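Local coordinates for transcriptional regulator, HTH_3 family (Vibrio cholerae, PDB 1Y9Q), which probably binds DNA as a transcription factor through its helix-turn-helix domain, and holds a zinc ion with bound D-methionine in its cupin domain, at residues 57-61 with 120-124; 138-142 with 154-160; 16-20 with 43-47. Numbering follows the deposited sequence.

Interaction 1: 57-61 with 120-124; sequences WKIAS and SPHAL. With ZN (zinc ion), chain B; MED (D-methionine), chain C.
This contact forms part of the zinc and D-methionine pocket of the cupin domain, where a helix of the helix-turn-helix domain abuts it. Residues 57-61 are helical, with Ser61 N to Trp57 O at 2.9 Å; residues 120-124 are an extended loop. The register pairs Lys58 with Ser120 (CA atoms 6.2 Å apart) and Ser61 with Ala123 (4.7 Å). Both Trp57 and His122 take chi1 m. Their rings meet obliquely, the six-membered ring of Trp57 and the imidazole having centroids 4.4 Å apart and planes at 36°. His122 NE2 binds zinc at 2.1 Å; D-methionine chelates the metal through N (2.2 Å) and O (2.1 Å), its CA lies over a Trp57 face, and its SD is 3.3 Å from Trp57 NE1. Ser61 OG (chi1 m) donates to Trp57 O (2.7 Å), and a water joins Ser61 OG to Ala123 N, 2.9 Å from each. Glu128, His162 and Tyr164 complete the zinc site. Helix 53-63 thus packs against the loop between strands 116-119 and 127-134, with Trp57 also touching strand 104-111.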
ATOM      1  N   TRP A  57      -1.611  -8.879  -9.639  1.00 15.28           N
ATOM      2  CA  TRP A  57      -0.951  -7.736 -10.263  1.00 13.91           C
ATOM      3  C   TRP A  57       0.514  -7.684  -9.847  1.00 14.43           C
ATOM      4  O   TRP A  57       1.388  -7.332 -10.638  1.00 15.40           O
ATOM      5  CB  TRP A  57      -1.641  -6.423  -9.880  1.00 16.30           C
ATOM      6  CG  TRP A  57      -2.840  -6.118 -10.724  1.00 15.97           C
ATOM      7  CD1 TRP A  57      -4.143  -6.425 -10.447  1.00 15.71           C
ATOM      8  CD2 TRP A  57      -2.839  -5.492 -12.011  1.00 15.16           C
ATOM      9  NE1 TRP A  57      -4.952  -6.030 -11.485  1.00 18.38           N
ATOM     10  CE2 TRP A  57      -4.177  -5.456 -12.458  1.00 17.00           C
ATOM     11  CE3 TRP A  57      -1.836  -4.959 -12.830  1.00 13.35           C
ATOM     12  CZ2 TRP A  57      -4.538  -4.907 -13.693  1.00 16.85           C
ATOM     13  CZ3 TRP A  57      -2.195  -4.412 -14.056  1.00 13.76           C
ATOM     14  CH2 TRP A  57      -3.536  -4.390 -14.476  1.00 15.30           C
ATOM     15  N   LYS A  58       0.780  -8.042  -8.599  1.00 14.28           N
ATOM     16  CA  LYS A  58       2.140  -8.032  -8.099  1.00 15.08           C
ATOM     17  C   LYS A  58       2.993  -9.015  -8.900  1.00 13.71           C
ATOM     18  O   LYS A  58       4.119  -8.704  -9.289  1.00 13.58           O
ATOM     19  CB  LYS A  58       2.136  -8.395  -6.616  1.00 19.06           C
ATOM     20  CG  LYS A  58       3.411  -8.053  -5.892  1.00 22.96           C
ATOM     21  CD  LYS A  58       3.195  -8.085  -4.389  1.00 25.62           C
ATOM     22  CE  LYS A  58       4.472  -7.754  -3.657  1.00 26.35           C
ATOM     23  NZ  LYS A  58       4.281  -7.809  -2.186  1.00 29.14           N
ATOM     24  N   ILE A  59       2.447 -10.199  -9.154  1.00 12.60           N
ATOM     25  CA  ILE A  59       3.157 -11.225  -9.907  1.00 12.79           C
ATOM     26  C   ILE A  59       3.328 -10.814 -11.365  1.00 12.46           C
ATOM     27  O   ILE A  59       4.430 -10.898 -11.915  1.00 11.71           O
ATOM     28  CB  ILE A  59       2.411 -12.575  -9.832  1.00 13.30           C
ATOM     29  CG1 ILE A  59       2.397 -13.072  -8.381  1.00 13.53           C
ATOM     30  CG2 ILE A  59       3.081 -13.601 -10.747  1.00 15.34           C
ATOM     31  CD1 ILE A  59       1.539 -14.306  -8.150  1.00 13.10           C
ATOM     32  N   ALA A  60       2.238 -10.373 -11.993  1.00 11.59           N
ATOM     33  CA  ALA A  60       2.297  -9.941 -13.388  1.00 12.25           C
ATOM     34  C   ALA A  60       3.350  -8.850 -13.549  1.00 11.32           C
ATOM     35  O   ALA A  60       4.155  -8.874 -14.486  1.00 13.18           O
ATOM     36  CB  ALA A  60       0.925  -9.422 -13.841  1.00 12.24           C
ATOM     37  N   SER A  61       3.360  -7.898 -12.622  1.00 14.49           N
ATOM     38  CA  SER A  61       4.315  -6.797 -12.678  1.00 15.53           C
ATOM     39  C   SER A  61       5.758  -7.297 -12.668  1.00 15.98           C
ATOM     40  O   SER A  61       6.586  -6.839 -13.454  1.00 14.77           O
ATOM     41  CB  SER A  61       4.083  -5.842 -11.505  1.00 17.61           C
ATOM     42  OG  SER A  61       2.800  -5.240 -11.589  1.00 19.71           O
ATOM     43  N   SER A 120       0.189  -2.777  -5.124  1.00 21.28           N
ATOM     44  CA  SER A 120       1.642  -2.651  -5.112  1.00 21.24           C
ATOM     45  C   SER A 120       1.962  -1.952  -6.427  1.00 19.26           C
ATOM     46  O   SER A 120       1.120  -1.890  -7.319  1.00 19.83           O
ATOM     47  CB  SER A 120       2.313  -4.030  -5.106  1.00 23.71           C
ATOM     48  OG  SER A 120       2.026  -4.752  -3.924  1.00 26.89           O
ATOM     49  N   PRO A 121       3.175  -1.411  -6.569  1.00 19.43           N
ATOM     50  CA  PRO A 121       3.488  -0.740  -7.831  1.00 17.76           C
ATOM     51  C   PRO A 121       3.341  -1.700  -9.007  1.00 15.86           C
ATOM     52  O   PRO A 121       3.651  -2.885  -8.881  1.00 16.56           O
ATOM     53  CB  PRO A 121       4.943  -0.319  -7.642  1.00 19.27           C
ATOM     54  CG  PRO A 121       5.052  -0.121  -6.153  1.00 21.58           C
ATOM     55  CD  PRO A 121       4.307  -1.323  -5.629  1.00 19.39           C
ATOM     56  N   HIS A 122       2.844  -1.206 -10.136  1.00 14.02           N
ATOM     57  CA  HIS A 122       2.762  -2.054 -11.319  1.00 15.08           C
ATOM     58  C   HIS A 122       4.136  -1.875 -11.956  1.00 14.25           C
ATOM     59  O   HIS A 122       4.970  -1.142 -11.416  1.00 14.23           O
ATOM     60  CB  HIS A 122       1.646  -1.595 -12.258  1.00 14.20           C
ATOM     61  CG  HIS A 122       0.273  -1.740 -11.672  1.00 15.33           C
ATOM     62  ND1 HIS A 122      -0.065  -2.775 -10.824  1.00 15.54           N
ATOM     63  CD2 HIS A 122      -0.846  -0.995 -11.823  1.00 13.98           C
ATOM     64  CE1 HIS A 122      -1.334  -2.658 -10.478  1.00 16.38           C
ATOM     65  NE2 HIS A 122      -1.832  -1.589 -11.071  1.00 13.58           N
ATOM     66  N   ALA A 123       4.383  -2.533 -13.086  1.00 13.08           N
ATOM     67  CA  ALA A 123       5.687  -2.439 -13.743  1.00 13.92           C
ATOM     68  C   ALA A 123       6.058  -1.008 -14.113  1.00 15.75           C
ATOM     69  O   ALA A 123       5.188  -0.159 -14.322  1.00 14.31           O
ATOM     70  CB  ALA A 123       5.713  -3.327 -14.987  1.00 14.37           C
ATOM     71  N   LEU A 124       7.362  -0.755 -14.204  1.00 16.86           N
ATOM     72  CA  LEU A 124       7.881   0.568 -14.537  1.00 17.73           C
ATOM     73  C   LEU A 124       7.218   1.162 -15.772  1.00 15.95           C
ATOM     74  O   LEU A 124       7.107   0.511 -16.803  1.00 16.43           O
ATOM     75  CB  LEU A 124       9.396   0.493 -14.765  1.00 20.69           C
ATOM     76  CG  LEU A 124      10.119   1.794 -15.120  1.00 25.42           C
ATOM     77  CD1 LEU A 124      10.072   2.760 -13.940  1.00 25.22           C
ATOM     78  CD2 LEU A 124      11.560   1.482 -15.489  1.00 27.74           C
TER
HETATM   79 ZN    ZN B 202      -3.553  -0.501 -10.501  1.00 16.80          ZN
HETATM   80  N   MED C 201      -4.915  -1.610 -11.862  1.00 18.96           N
HETATM   81  CA  MED C 201      -5.641  -2.661 -11.090  1.00 19.19           C
HETATM   82  C   MED C 201      -5.140  -2.720  -9.641  1.00 18.93           C
HETATM   83  O   MED C 201      -4.249  -1.975  -9.209  1.00 18.39           O
HETATM   84  CB  MED C 201      -7.159  -2.375 -11.155  1.00 20.75           C
HETATM   85  CG  MED C 201      -8.136  -3.309 -10.471  1.00 24.00           C
HETATM   86  SD  MED C 201      -8.056  -4.870 -11.401  1.00 25.05           S
HETATM   87  CE  MED C 201      -8.656  -4.420 -12.968  1.00 26.46           C
HETATM   88  OXT MED C 201      -5.630  -3.542  -8.867  1.00 18.12           O
HETATM   89  O   HOH W   1       2.333  -4.246 -14.278  1.00 14.94           O

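Interaction 2: 138-142 with 154-160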
ATOM      1  N   LYS A 138     -12.259   7.411  -4.395  1.00 19.91           N
ATOM      2  CA  LYS A 138     -10.993   8.112  -4.219  1.00 19.41           C
ATOM      3  C   LYS A 138      -9.862   7.239  -4.757  1.00 17.43           C
ATOM      4  O   LYS A 138      -9.942   6.019  -4.719  1.00 15.32           O
ATOM      5  CB  LYS A 138     -10.755   8.479  -2.747  1.00 21.82           C
ATOM      6  CG  LYS A 138     -10.929   7.348  -1.750  1.00 26.46           C
ATOM      7  CD  LYS A 138     -10.641   7.860  -0.331  1.00 27.17           C
ATOM      8  CE  LYS A 138     -10.775   6.767   0.718  1.00 29.67           C
ATOM      9  NZ  LYS A 138     -10.458   7.294   2.077  1.00 32.18           N
ATOM     10  N   VAL A 139      -8.827   7.875  -5.294  1.00 17.77           N
ATOM     11  CA  VAL A 139      -7.699   7.151  -5.866  1.00 16.93           C
ATOM     12  C   VAL A 139      -6.417   7.629  -5.210  1.00 16.97           C
ATOM     13  O   VAL A 139      -6.162   8.830  -5.145  1.00 18.92           O
ATOM     14  CB  VAL A 139      -7.607   7.410  -7.385  1.00 16.11           C
ATOM     15  CG1 VAL A 139      -6.456   6.615  -7.989  1.00 15.95           C
ATOM     16  CG2 VAL A 139      -8.919   7.029  -8.056  1.00 17.99           C
ATOM     17  N   PHE A 140      -5.605   6.694  -4.738  1.00 17.06           N
ATOM     18  CA  PHE A 140      -4.360   7.054  -4.067  1.00 16.81           C
ATOM     19  C   PHE A 140      -3.112   6.952  -4.949  1.00 18.07           C
ATOM     20  O   PHE A 140      -2.917   5.970  -5.666  1.00 16.89           O
ATOM     21  CB  PHE A 140      -4.176   6.166  -2.833  1.00 18.36           C
ATOM     22  CG  PHE A 140      -3.019   6.568  -1.955  1.00 20.17           C
ATOM     23  CD1 PHE A 140      -3.195   7.497  -0.932  1.00 21.01           C
ATOM     24  CD2 PHE A 140      -1.758   6.011  -2.147  1.00 19.79           C
ATOM     25  CE1 PHE A 140      -2.132   7.862  -0.110  1.00 21.23           C
ATOM     26  CE2 PHE A 140      -0.684   6.373  -1.329  1.00 20.84           C
ATOM     27  CZ  PHE A 140      -0.876   7.299  -0.308  1.00 20.96           C
ATOM     28  N   PHE A 141      -2.278   7.987  -4.887  1.00 18.16           N
ATOM     29  CA  PHE A 141      -1.016   8.052  -5.620  1.00 19.45           C
ATOM     30  C   PHE A 141      -0.309   9.357  -5.259  1.00 19.50           C
ATOM     31  O   PHE A 141      -0.949  10.308  -4.811  1.00 19.01           O
ATOM     32  CB  PHE A 141      -1.237   7.918  -7.143  1.00 17.90           C
ATOM     33  CG  PHE A 141      -1.951   9.075  -7.783  1.00 16.89           C
ATOM     34  CD1 PHE A 141      -1.268  10.242  -8.102  1.00 17.35           C
ATOM     35  CD2 PHE A 141      -3.300   8.976  -8.115  1.00 17.14           C
ATOM     36  CE1 PHE A 141      -1.910  11.297  -8.743  1.00 18.05           C
ATOM     37  CE2 PHE A 141      -3.957  10.028  -8.756  1.00 17.50           C
ATOM     38  CZ  PHE A 141      -3.260  11.190  -9.072  1.00 17.97           C
ATOM     39  N   ASP A 142       1.007   9.393  -5.436  1.00 21.46           N
ATOM     40  CA  ASP A 142       1.791  10.572  -5.088  1.00 21.68           C
ATOM     41  C   ASP A 142       1.533  10.957  -3.634  1.00 22.61           C
ATOM     42  O   ASP A 142       1.388  12.136  -3.308  1.00 21.68           O
ATOM     43  CB  ASP A 142       1.455  11.750  -6.007  1.00 24.14           C
ATOM     44  CG  ASP A 142       1.851  11.498  -7.449  1.00 28.42           C
ATOM     45  OD1 ASP A 142       2.775  10.688  -7.683  1.00 28.56           O
ATOM     46  OD2 ASP A 142       1.251  12.119  -8.351  1.00 32.00           O
ATOM     47  N   ILE A 154      -9.092  11.045 -14.080  1.00 13.77           N
ATOM     48  CA  ILE A 154      -7.721  11.383 -13.730  1.00 13.38           C
ATOM     49  C   ILE A 154      -6.807  10.269 -14.224  1.00 12.25           C
ATOM     50  O   ILE A 154      -7.263   9.153 -14.469  1.00 11.76           O
ATOM     51  CB  ILE A 154      -7.592  11.510 -12.190  1.00 14.40           C
ATOM     52  CG1 ILE A 154      -6.339  12.301 -11.813  1.00 16.46           C
ATOM     53  CG2 ILE A 154      -7.550  10.122 -11.558  1.00 14.37           C
ATOM     54  CD1 ILE A 154      -6.256  12.608 -10.323  1.00 15.94           C
ATOM     55  N   ARG A 155      -5.527  10.580 -14.405  1.00 11.81           N
ATOM     56  CA  ARG A 155      -4.566   9.561 -14.801  1.00 11.57           C
ATOM     57  C   ARG A 155      -3.355   9.708 -13.904  1.00 13.13           C
ATOM     58  O   ARG A 155      -3.104  10.787 -13.360  1.00 13.72           O
ATOM     59  CB  ARG A 155      -4.169   9.675 -16.283  1.00 10.86           C
ATOM     60  CG  ARG A 155      -3.611  11.010 -16.741  1.00 15.35           C
ATOM     61  CD  ARG A 155      -2.736  10.813 -17.987  1.00 15.74           C
ATOM     62  NE  ARG A 155      -1.360  10.495 -17.614  1.00 16.66           N
ATOM     63  CZ  ARG A 155      -0.406  10.128 -18.467  1.00 17.97           C
ATOM     64  NH1 ARG A 155      -0.667  10.011 -19.762  1.00 14.92           N
ATOM     65  NH2 ARG A 155       0.825   9.918 -18.024  1.00 16.78           N
ATOM     66  N   PHE A 156      -2.608   8.623 -13.736  1.00 13.60           N
ATOM     67  CA  PHE A 156      -1.436   8.656 -12.875  1.00 14.42           C
ATOM     68  C   PHE A 156      -0.454   7.550 -13.222  1.00 15.24           C
ATOM     69  O   PHE A 156      -0.815   6.568 -13.874  1.00 14.71           O
ATOM     70  CB  PHE A 156      -1.873   8.513 -11.411  1.00 12.91           C
ATOM     71  CG  PHE A 156      -2.534   7.197 -11.095  1.00 13.02           C
ATOM     72  CD1 PHE A 156      -1.793   6.130 -10.585  1.00 12.94           C
ATOM     73  CD2 PHE A 156      -3.900   7.024 -11.305  1.00 14.62           C
ATOM     74  CE1 PHE A 156      -2.406   4.910 -10.286  1.00 14.69           C
ATOM     75  CE2 PHE A 156      -4.519   5.812 -11.012  1.00 11.63           C
ATOM     76  CZ  PHE A 156      -3.774   4.752 -10.501  1.00 13.29           C
ATOM     77  N   PHE A 157       0.793   7.723 -12.801  1.00 13.72           N
ATOM     78  CA  PHE A 157       1.811   6.711 -13.034  1.00 14.60           C
ATOM     79  C   PHE A 157       1.556   5.665 -11.959  1.00 13.61           C
ATOM     80  O   PHE A 157       1.624   5.964 -10.767  1.00 13.94           O
ATOM     81  CB  PHE A 157       3.204   7.328 -12.897  1.00 17.72           C
ATOM     82  CG  PHE A 157       3.537   8.289 -13.997  1.00 23.04           C
ATOM     83  CD1 PHE A 157       3.871   7.822 -15.263  1.00 24.64           C
ATOM     84  CD2 PHE A 157       3.465   9.662 -13.784  1.00 25.21           C
ATOM     85  CE1 PHE A 157       4.125   8.710 -16.309  1.00 26.89           C
ATOM     86  CE2 PHE A 157       3.717  10.560 -14.822  1.00 28.06           C
ATOM     87  CZ  PHE A 157       4.047  10.081 -16.086  1.00 27.90           C
ATOM     88  N   SER A 158       1.245   4.444 -12.389  1.00 13.85           N
ATOM     89  CA  SER A 158       0.923   3.363 -11.469  1.00 13.02           C
ATOM     90  C   SER A 158       2.093   2.533 -10.965  1.00 13.98           C
ATOM     91  O   SER A 158       1.888   1.573 -10.214  1.00 12.68           O
ATOM     92  CB  SER A 158      -0.115   2.427 -12.102  1.00 16.64           C
ATOM     93  OG  SER A 158       0.427   1.727 -13.213  1.00 17.27           O
ATOM     94  N   ASP A 159       3.309   2.884 -11.377  1.00 12.83           N
ATOM     95  CA  ASP A 159       4.482   2.153 -10.911  1.00 14.73           C
ATOM     96  C   ASP A 159       4.901   2.727  -9.557  1.00 17.42           C
ATOM     97  O   ASP A 159       6.067   3.062  -9.321  1.00 17.50           O
ATOM     98  CB  ASP A 159       5.627   2.234 -11.937  1.00 14.08           C
ATOM     99  CG  ASP A 159       6.028   3.663 -12.281  1.00 21.18           C
ATOM    100  OD1 ASP A 159       5.313   4.614 -11.895  1.00 19.34           O
ATOM    101  OD2 ASP A 159       7.065   3.832 -12.959  1.00 23.09           O
ATOM    102  N   GLN A 160       3.911   2.844  -8.678  1.00 17.74           N
ATOM    103  CA  GLN A 160       4.096   3.354  -7.325  1.00 17.93           C
ATOM    104  C   GLN A 160       2.936   2.824  -6.502  1.00 18.67           C
ATOM    105  O   GLN A 160       1.929   2.378  -7.061  1.00 18.71           O
ATOM    106  CB  GLN A 160       4.046   4.885  -7.311  1.00 19.39           C
ATOM    107  CG  GLN A 160       2.688   5.460  -7.716  1.00 17.15           C
ATOM    108  CD  GLN A 160       2.617   6.962  -7.532  1.00 18.73           C
ATOM    109  OE1 GLN A 160       2.843   7.470  -6.435  1.00 18.05           O
ATOM    110  NE2 GLN A 160       2.301   7.684  -8.607  1.00 16.53           N
TER
HETATM  111  O   HOH W   2       1.273  10.107 -11.128  1.00 26.50           O
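Strands 138-141 and 154-157 run in roughly the same direction, their axes 25° apart and 8.6 Å away at closest approach, a separation that suits side-chain packing between two layers. Beyond the second strand the chain turns, with Asp159 at the centre of an inverse gamma turn, and brings Gln160 CA to 7.1 Å from Phe141 CA. Val139, Phe141, Ile154 and Phe156 all direct CA-to-CB toward the other segment. The rings of Phe141 and Phe156 are near parallel (6°) but slid apart, centroids 4.8 Å away, so that Phe156 CB sits over the Phe141 face in a CH-pi contact, 3.5 Å from its centroid. Ile154 CD1 meets Phe141 CZ at the ring edge (3.5 Å), and Val139 CG1 reaches Phe156 CE2 (3.7 Å). Just past the ends of the two strands, Asp142 N donates to Gln160 OE1 (2.8 Å), while Gln160 NE2 donates to Asp142 OD1 (3.2 Å) and Phe157 O (2.8 Å). These residues pack the two facing sheets of the cupin beta-barrel together: strand 137-141 lies between 162-166 and 144-148, and strand 153-157 borders 127-134.

Interaction 3: 16-20 with 43-47; sequences LKNLR and QIERG
Within the helix-turn-helix domain, this contact ties helix 5-22 to the C-terminal end of helix 38-45. Residues 16-20 are helical, with Arg20 N bonded to Leu16 O at 2.9 Å, and the closest CA pair is Lys17 with Glu45, 6.1 Å apart. Along 43-47, Gln43 supplies its carbonyl O to a weak bond from Arg46 N (3.2 Å). Ile44 (m, t) then points toward the first helix, and its CG2 packs against Leu16 CD2 at 3.7 Å; both side chains also touch Ile59 of helix 53-63, so that Leu16, Ile44 and Ile59 form an apolar cluster joining the three helices. Glu45 is the most covered residue of the contact, burying 108 Å². With chi1 m and chi2 t it lays OE2 3.4 Å from Lys17 CA and 3.7 Å from Leu16 CG. Gly47, at phi 75°, follows in a Schellman motif, its N bonded to Ile44 O at 3.0 Å. Arg20 (t, t, p), whose NH1 bonds Leu25 O, closes a bidentate salt bridge: Arg20 NE to Glu45 OE2 at 2.8 Å, and Arg20 NH2 to Glu45 OE1 at 3.0 Å.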
ATOM      1  N   LEU A  16       0.174 -19.520 -14.505  1.00 11.63           N
ATOM      2  CA  LEU A  16       1.316 -18.893 -13.844  1.00 12.38           C
ATOM      3  C   LEU A  16       2.559 -19.723 -14.115  1.00 13.05           C
ATOM      4  O   LEU A  16       3.623 -19.190 -14.422  1.00 12.50           O
ATOM      5  CB  LEU A  16       1.103 -18.800 -12.333  1.00 13.59           C
ATOM      6  CG  LEU A  16       2.356 -18.430 -11.521  1.00 14.28           C
ATOM      7  CD1 LEU A  16       2.981 -17.147 -12.071  1.00 15.08           C
ATOM      8  CD2 LEU A  16       1.991 -18.268 -10.045  1.00 14.95           C
ATOM      9  N   LYS A  17       2.413 -21.034 -13.995  1.00 12.66           N
ATOM     10  CA  LYS A  17       3.525 -21.944 -14.236  1.00 14.86           C
ATOM     11  C   LYS A  17       3.986 -21.810 -15.686  1.00 11.99           C
ATOM     12  O   LYS A  17       5.180 -21.739 -15.960  1.00 13.40           O
ATOM     13  CB  LYS A  17       3.093 -23.385 -13.948  1.00 16.44           C
ATOM     14  CG  LYS A  17       4.239 -24.381 -13.906  1.00 21.75           C
ATOM     15  CD  LYS A  17       3.726 -25.783 -13.599  1.00 27.63           C
ATOM     16  CE  LYS A  17       4.862 -26.793 -13.545  1.00 32.42           C
ATOM     17  NZ  LYS A  17       4.362 -28.151 -13.177  1.00 35.32           N
ATOM     18  N   ASN A  18       3.035 -21.764 -16.615  1.00 13.63           N
ATOM     19  CA  ASN A  18       3.377 -21.634 -18.028  1.00 12.72           C
ATOM     20  C   ASN A  18       4.147 -20.334 -18.254  1.00 13.23           C
ATOM     21  O   ASN A  18       5.220 -20.335 -18.856  1.00 14.17           O
ATOM     22  CB  ASN A  18       2.116 -21.633 -18.891  1.00 11.88           C
ATOM     23  CG  ASN A  18       2.422 -21.829 -20.360  1.00 13.93           C
ATOM     24  OD1 ASN A  18       3.244 -21.107 -20.940  1.00 12.48           O
ATOM     25  ND2 ASN A  18       1.758 -22.804 -20.976  1.00 13.11           N
ATOM     26  N   LEU A  19       3.596 -19.224 -17.766  1.00 11.91           N
ATOM     27  CA  LEU A  19       4.252 -17.928 -17.917  1.00 12.64           C
ATOM     28  C   LEU A  19       5.663 -17.963 -17.342  1.00 10.96           C
ATOM     29  O   LEU A  19       6.612 -17.484 -17.977  1.00 12.62           O
ATOM     30  CB  LEU A  19       3.433 -16.826 -17.227  1.00 10.32           C
ATOM     31  CG  LEU A  19       2.076 -16.478 -17.856  1.00 10.81           C
ATOM     32  CD1 LEU A  19       1.326 -15.484 -16.971  1.00 11.00           C
ATOM     33  CD2 LEU A  19       2.303 -15.890 -19.254  1.00 11.30           C
ATOM     34  N   ARG A  20       5.810 -18.542 -16.153  1.00 12.09           N
ATOM     35  CA  ARG A  20       7.119 -18.622 -15.501  1.00 12.57           C
ATOM     36  C   ARG A  20       8.094 -19.491 -16.290  1.00 12.36           C
ATOM     37  O   ARG A  20       9.210 -19.071 -16.592  1.00 13.35           O
ATOM     38  CB  ARG A  20       6.983 -19.181 -14.077  1.00 11.03           C
ATOM     39  CG  ARG A  20       8.317 -19.297 -13.339  1.00 12.83           C
ATOM     40  CD  ARG A  20       8.147 -19.709 -11.886  1.00 15.01           C
ATOM     41  NE  ARG A  20       7.643 -21.076 -11.734  1.00 17.36           N
ATOM     42  CZ  ARG A  20       8.376 -22.174 -11.893  1.00 18.66           C
ATOM     43  NH1 ARG A  20       9.658 -22.083 -12.216  1.00 19.44           N
ATOM     44  NH2 ARG A  20       7.828 -23.368 -11.711  1.00 19.89           N
ATOM     45  N   GLN A  43       2.750 -22.472  -3.592  1.00 18.29           N
ATOM     46  CA  GLN A  43       1.387 -22.843  -3.221  1.00 18.49           C
ATOM     47  C   GLN A  43       0.401 -22.484  -4.331  1.00 16.59           C
ATOM     48  O   GLN A  43      -0.539 -23.230  -4.603  1.00 17.82           O
ATOM     49  CB  GLN A  43       0.976 -22.136  -1.927  1.00 21.28           C
ATOM     50  CG  GLN A  43       1.869 -22.456  -0.729  1.00 26.97           C
ATOM     51  CD  GLN A  43       1.434 -21.740   0.541  1.00 30.23           C
ATOM     52  OE1 GLN A  43       1.292 -20.517   0.564  1.00 30.62           O
ATOM     53  NE2 GLN A  43       1.231 -22.502   1.610  1.00 33.70           N
ATOM     54  N   ILE A  44       0.606 -21.333  -4.966  1.00 15.33           N
ATOM     55  CA  ILE A  44      -0.284 -20.911  -6.038  1.00 14.36           C
ATOM     56  C   ILE A  44      -0.199 -21.869  -7.220  1.00 13.96           C
ATOM     57  O   ILE A  44      -1.223 -22.282  -7.769  1.00 15.42           O
ATOM     58  CB  ILE A  44       0.053 -19.479  -6.527  1.00 11.95           C
ATOM     59  CG1 ILE A  44      -0.252 -18.469  -5.417  1.00 13.07           C
ATOM     60  CG2 ILE A  44      -0.757 -19.149  -7.777  1.00 10.07           C
ATOM     61  CD1 ILE A  44       0.195 -17.041  -5.729  1.00 13.79           C
ATOM     62  N   GLU A  45       1.019 -22.222  -7.616  1.00 16.53           N
ATOM     63  CA  GLU A  45       1.194 -23.128  -8.741  1.00 16.92           C
ATOM     64  C   GLU A  45       0.672 -24.533  -8.440  1.00 17.92           C
ATOM     65  O   GLU A  45       0.353 -25.283  -9.360  1.00 15.62           O
ATOM     66  CB  GLU A  45       2.667 -23.202  -9.165  1.00 17.57           C
ATOM     67  CG  GLU A  45       3.240 -21.886  -9.675  1.00 18.89           C
ATOM     68  CD  GLU A  45       4.541 -22.066 -10.454  1.00 20.50           C
ATOM     69  OE1 GLU A  45       5.211 -23.108 -10.274  1.00 19.41           O
ATOM     70  OE2 GLU A  45       4.897 -21.161 -11.242  1.00 19.85           O
ATOM     71  N   ARG A  46       0.578 -24.889  -7.161  1.00 19.32           N
ATOM     72  CA  ARG A  46       0.066 -26.211  -6.790  1.00 20.45           C
ATOM     73  C   ARG A  46      -1.441 -26.184  -6.550  1.00 22.06           C
ATOM     74  O   ARG A  46      -2.049 -27.217  -6.263  1.00 22.07           O
ATOM     75  CB  ARG A  46       0.760 -26.736  -5.531  1.00 22.12           C
ATOM     76  CG  ARG A  46       2.185 -27.210  -5.752  1.00 25.28           C
ATOM     77  CD  ARG A  46       2.654 -28.067  -4.584  1.00 28.11           C
ATOM     78  NE  ARG A  46       2.699 -27.321  -3.329  1.00 27.86           N
ATOM     79  CZ  ARG A  46       3.621 -26.410  -3.037  1.00 30.22           C
ATOM     80  NH1 ARG A  46       4.580 -26.132  -3.909  1.00 30.36           N
ATOM     81  NH2 ARG A  46       3.582 -25.772  -1.875  1.00 30.77           N
ATOM     82  N   GLY A  47      -2.037 -25.002  -6.664  1.00 21.63           N
ATOM     83  CA  GLY A  47      -3.466 -24.869  -6.450  1.00 21.88           C
ATOM     84  C   GLY A  47      -3.847 -24.945  -4.983  1.00 23.55           C
ATOM     85  O   GLY A  47      -4.970 -25.316  -4.645  1.00 24.19           O
TER

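How the interactions relate
Interaction 1 stands between the other two, at the junction of the two domains. On the helix-turn-helix side, Ile59 of segment 57-61 packs into interaction 3, its CG2 3.8 Å from Leu16 CD1 and its CD1 3.9 Å from Ile44 CD1; the centres of these contacts are about 17 Å apart. On the cupin side, His122 N lies 2.9 Å from Ser158 O, a probable hydrogen bond that joins the zinc-ligand loop to interaction 2, centred about 13 Å away. Interaction 2 also flanks the metal, the Phe156 side chain being about 5 Å from zinc and 7 Å from D-methionine. Interactions 2 and 3 do not touch, their nearest atoms being about 18 Å apart.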